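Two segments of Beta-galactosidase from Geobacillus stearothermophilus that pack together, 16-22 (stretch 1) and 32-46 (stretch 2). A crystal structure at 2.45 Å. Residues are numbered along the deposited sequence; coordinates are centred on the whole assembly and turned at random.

Stretch 1 (16-22) LHGGDYN
Stretch 2 32-46: ILQADLELMKLSHTN

How do the two backbones run past each other? Residues from Leu16 form a strand, extended at Leu16 (phi/psi -60/135) and His17 (-138/124), and the helix of stretch 2 runs through Leu42 in a nearly opposite direction, at 148° between N-to-C directions, with the axes 10.6 Å apart at closest approach. The chains draw together at the helix's C-terminal end, where Gly18 CA lies 4.7 Å from Thr45 CA; at the other end Tyr21 CA and Asp36 CA are 9.5 Å apart. Gly18 (158/-130) and Gly19 (153/-163) adopt angles at which a CB would jam against the preceding carbonyl, so glycine suits both places.

How does the helix end so that its tail can meet the strand? His44 leaves helical angles with positive phi (52/51), making a Schellman motif in which His44 N bonds Lys41 O at 3.1 Å and Thr45 N bonds Met40 O at 3.2 Å. Ser43 (chi1 p) donates from OG to Leu39 O, 2.8 Å. Thr45 (-105/147) and Asn46 (-135/-15) then pass beside the strand.

What fastens His17 to this tail? Its backbone is gripped twice by Asn46: Asn46 N donates to His17 O at 2.7 Å, and His17 N donates to Asn46 OD1 at 2.9 Å, both nearly straight. Asn46 takes chi1 p and chi2 50°, which brings its amide oxygen to the strand, where an asparagine side chain can accept as a backbone carbonyl would. The His17 side chain, chi1 t and chi2 -138°, directs ND1 to His44 O at 2.8 Å with an angle of 169°. ND1 is therefore the protonated donor in this bond, while NE2 is satisfied elsewhere in the structure. Thr45, chi1 p, lays its methyl CG2 over one ring face, 3.8 Å from the His17 ring centroid, and the same CG2 is 3.7 Å from Gly18 CA.

What does Tyr21 contribute further up the helix? Its CA-to-CB bond points toward the helix, and with chi1 t and chi2 49° the buried ring reaches Asp36, whose chi1 is m and chi2 -22°. Tyr21 OH donates to Asp36 OD2 at 2.8 Å, giving a buried carboxylate oxygen a polar partner. A water donates to both Tyr21 OH and Leu33 O, each 2.8 Å from its oxygen, bridging the stretches. Met40, with chi angles m, t, t, extends until CE sits almost on the ring normal, 3.7 Å from the Tyr21 ring centroid; a flexible thioether suits this apolar cover. Together the stretches bury 403 Å².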

# COMPACT_ATOMS: atom_id res chain seq x y z
N LEU A 16 -38.81 16.91 -10.69
CA LEU A 16 -37.70 17.67 -11.24
C LEU A 16 -36.87 16.78 -12.14
O LEU A 16 -36.59 15.65 -11.79
CB LEU A 16 -36.82 18.25 -10.13
CG LEU A 16 -37.54 18.73 -8.87
CD1 LEU A 16 -36.53 19.31 -7.90
CD2 LEU A 16 -38.64 19.73 -9.21
N HIS A 17 -36.49 17.28 -13.31
CA HIS A 17 -35.61 16.53 -14.18
C HIS A 17 -34.58 17.48 -14.76
O HIS A 17 -34.94 18.49 -15.36
CB HIS A 17 -36.40 15.84 -15.29
CG HIS A 17 -35.57 14.94 -16.15
ND1 HIS A 17 -35.71 14.90 -17.52
CD2 HIS A 17 -34.61 14.04 -15.84
CE1 HIS A 17 -34.86 14.01 -18.02
NE2 HIS A 17 -34.18 13.48 -17.02
N GLY A 18 -33.31 17.18 -14.57
CA GLY A 18 -32.28 18.06 -15.08
C GLY A 18 -31.01 17.83 -14.31
O GLY A 18 -30.62 16.69 -14.14
N GLY A 19 -30.39 18.90 -13.81
CA GLY A 19 -29.17 18.75 -13.02
C GLY A 19 -28.20 19.92 -13.02
O GLY A 19 -28.54 21.05 -13.38
N ASP A 20 -26.96 19.66 -12.61
CA ASP A 20 -25.96 20.71 -12.55
C ASP A 20 -25.73 21.33 -13.92
O ASP A 20 -25.45 20.63 -14.91
CB ASP A 20 -24.65 20.17 -11.98
CG ASP A 20 -24.72 19.92 -10.48
OD1 ASP A 20 -25.80 19.56 -9.97
OD2 ASP A 20 -23.69 20.08 -9.80
N TYR A 21 -25.85 22.64 -14.00
CA TYR A 21 -25.65 23.34 -15.26
C TYR A 21 -24.57 24.40 -15.04
O TYR A 21 -24.67 25.23 -14.12
CB TYR A 21 -26.98 23.96 -15.76
CG TYR A 21 -26.85 24.78 -17.02
CD1 TYR A 21 -26.18 24.28 -18.12
CD2 TYR A 21 -27.41 26.05 -17.11
CE1 TYR A 21 -26.04 25.02 -19.27
CE2 TYR A 21 -27.28 26.80 -18.27
CZ TYR A 21 -26.59 26.28 -19.34
OH TYR A 21 -26.43 26.99 -20.51
N ASN A 22 -23.52 24.36 -15.87
CA ASN A 22 -22.35 25.23 -15.67
C ASN A 22 -22.00 26.12 -16.86
O ASN A 22 -20.91 26.00 -17.42
CB ASN A 22 -21.14 24.38 -15.32
CG ASN A 22 -21.33 23.63 -14.02
OD1 ASN A 22 -21.48 24.25 -12.97
ND2 ASN A 22 -21.34 22.31 -14.09
N ILE A 32 -22.95 27.63 -27.78
CA ILE A 32 -23.15 26.52 -26.86
C ILE A 32 -24.30 26.81 -25.89
O ILE A 32 -25.10 25.92 -25.57
CB ILE A 32 -21.86 26.21 -26.07
CG1 ILE A 32 -20.74 25.78 -27.03
CG2 ILE A 32 -22.09 25.12 -25.02
CD1 ILE A 32 -20.98 24.42 -27.64
N LEU A 33 -24.39 28.06 -25.43
CA LEU A 33 -25.42 28.45 -24.47
C LEU A 33 -26.78 28.45 -25.14
O LEU A 33 -27.79 28.12 -24.53
CB LEU A 33 -25.11 29.82 -23.85
CG LEU A 33 -23.79 29.94 -23.09
CD1 LEU A 33 -23.58 31.34 -22.56
CD2 LEU A 33 -23.67 28.91 -21.97
N GLN A 34 -26.79 28.81 -26.42
CA GLN A 34 -28.02 28.77 -27.19
C GLN A 34 -28.45 27.32 -27.43
O GLN A 34 -29.62 26.98 -27.31
CB GLN A 34 -27.84 29.51 -28.51
CG GLN A 34 -29.13 29.86 -29.22
CD GLN A 34 -28.91 30.92 -30.29
OE1 GLN A 34 -27.90 31.65 -30.26
NE2 GLN A 34 -29.84 31.03 -31.23
N ALA A 35 -27.48 26.48 -27.75
CA ALA A 35 -27.77 25.09 -28.04
C ALA A 35 -28.30 24.40 -26.79
O ALA A 35 -29.21 23.57 -26.86
CB ALA A 35 -26.53 24.38 -28.58
N ASP A 36 -27.74 24.78 -25.65
CA ASP A 36 -28.16 24.28 -24.35
C ASP A 36 -29.68 24.35 -24.15
O ASP A 36 -30.28 23.39 -23.67
CB ASP A 36 -27.46 25.06 -23.23
CG ASP A 36 -26.07 24.53 -22.92
OD1 ASP A 36 -25.80 23.36 -23.25
OD2 ASP A 36 -25.25 25.29 -22.35
N LEU A 37 -30.28 25.47 -24.52
CA LEU A 37 -31.70 25.68 -24.27
C LEU A 37 -32.56 24.75 -25.15
O LEU A 37 -33.50 24.09 -24.66
CB LEU A 37 -32.06 27.15 -24.50
CG LEU A 37 -31.36 28.17 -23.57
CD1 LEU A 37 -31.69 29.64 -23.93
CD2 LEU A 37 -31.69 27.89 -22.11
N GLU A 38 -32.22 24.69 -26.43
CA GLU A 38 -32.87 23.81 -27.39
C GLU A 38 -32.78 22.36 -26.93
O GLU A 38 -33.77 21.62 -26.93
CB GLU A 38 -32.25 23.98 -28.78
CG GLU A 38 -32.37 25.41 -29.32
CD GLU A 38 -31.30 25.77 -30.34
OE1 GLU A 38 -30.45 24.91 -30.66
OE2 GLU A 38 -31.31 26.93 -30.81
N LEU A 39 -31.58 21.96 -26.51
CA LEU A 39 -31.39 20.57 -26.09
C LEU A 39 -32.10 20.29 -24.76
O LEU A 39 -32.52 19.17 -24.47
CB LEU A 39 -29.90 20.25 -25.98
CG LEU A 39 -29.10 20.47 -27.26
CD1 LEU A 39 -27.83 19.61 -27.29
CD2 LEU A 39 -29.94 20.25 -28.51
N MET A 40 -32.24 21.34 -23.95
CA MET A 40 -33.00 21.24 -22.73
C MET A 40 -34.44 20.92 -23.08
O MET A 40 -35.05 20.04 -22.47
CB MET A 40 -32.90 22.53 -21.92
CG MET A 40 -31.61 22.62 -21.13
SD MET A 40 -31.35 24.22 -20.36
CE MET A 40 -29.75 23.93 -19.57
N LYS A 41 -34.97 21.59 -24.10
CA LYS A 41 -36.31 21.20 -24.55
C LYS A 41 -36.34 19.75 -25.06
O LYS A 41 -37.18 18.96 -24.65
CB LYS A 41 -36.83 22.17 -25.62
CG LYS A 41 -36.89 23.61 -25.11
CD LYS A 41 -37.81 24.47 -25.96
CE LYS A 41 -37.47 24.35 -27.44
NZ LYS A 41 -38.34 25.18 -28.32
N LEU A 42 -35.38 19.38 -25.91
CA LEU A 42 -35.44 18.05 -26.50
C LEU A 42 -35.27 16.92 -25.49
O LEU A 42 -35.75 15.80 -25.72
CB LEU A 42 -34.39 17.91 -27.61
CG LEU A 42 -34.62 18.81 -28.83
CD1 LEU A 42 -33.45 18.74 -29.79
CD2 LEU A 42 -35.91 18.46 -29.53
N SER A 43 -34.61 17.20 -24.37
CA SER A 43 -34.36 16.16 -23.36
C SER A 43 -35.43 16.14 -22.27
O SER A 43 -35.38 15.30 -21.36
CB SER A 43 -32.98 16.36 -22.73
OG SER A 43 -32.85 17.65 -22.16
N HIS A 44 -36.39 17.04 -22.39
CA HIS A 44 -37.45 17.21 -21.40
C HIS A 44 -36.86 17.36 -20.00
O HIS A 44 -37.24 16.66 -19.06
CB HIS A 44 -38.43 16.04 -21.45
CG HIS A 44 -38.86 15.68 -22.83
ND1 HIS A 44 -40.03 16.15 -23.40
CD2 HIS A 44 -38.28 14.90 -23.77
CE1 HIS A 44 -40.15 15.67 -24.62
NE2 HIS A 44 -39.10 14.91 -24.88
N THR A 45 -35.91 18.27 -19.89
CA THR A 45 -35.39 18.67 -18.60
C THR A 45 -35.93 20.04 -18.23
O THR A 45 -36.15 20.87 -19.11
CB THR A 45 -33.87 18.70 -18.63
OG1 THR A 45 -33.45 19.34 -19.85
CG2 THR A 45 -33.34 17.30 -18.59
N ASN A 46 -36.14 20.27 -16.94
CA ASN A 46 -36.83 21.47 -16.47
C ASN A 46 -36.16 22.17 -15.29
O ASN A 46 -36.49 23.32 -14.96
CB ASN A 46 -38.27 21.10 -16.09
CG ASN A 46 -38.34 19.90 -15.15
OD1 ASN A 46 -37.65 19.85 -14.14
ND2 ASN A 46 -39.17 18.93 -15.50
O HOH W 1 -28.07 28.81 -21.86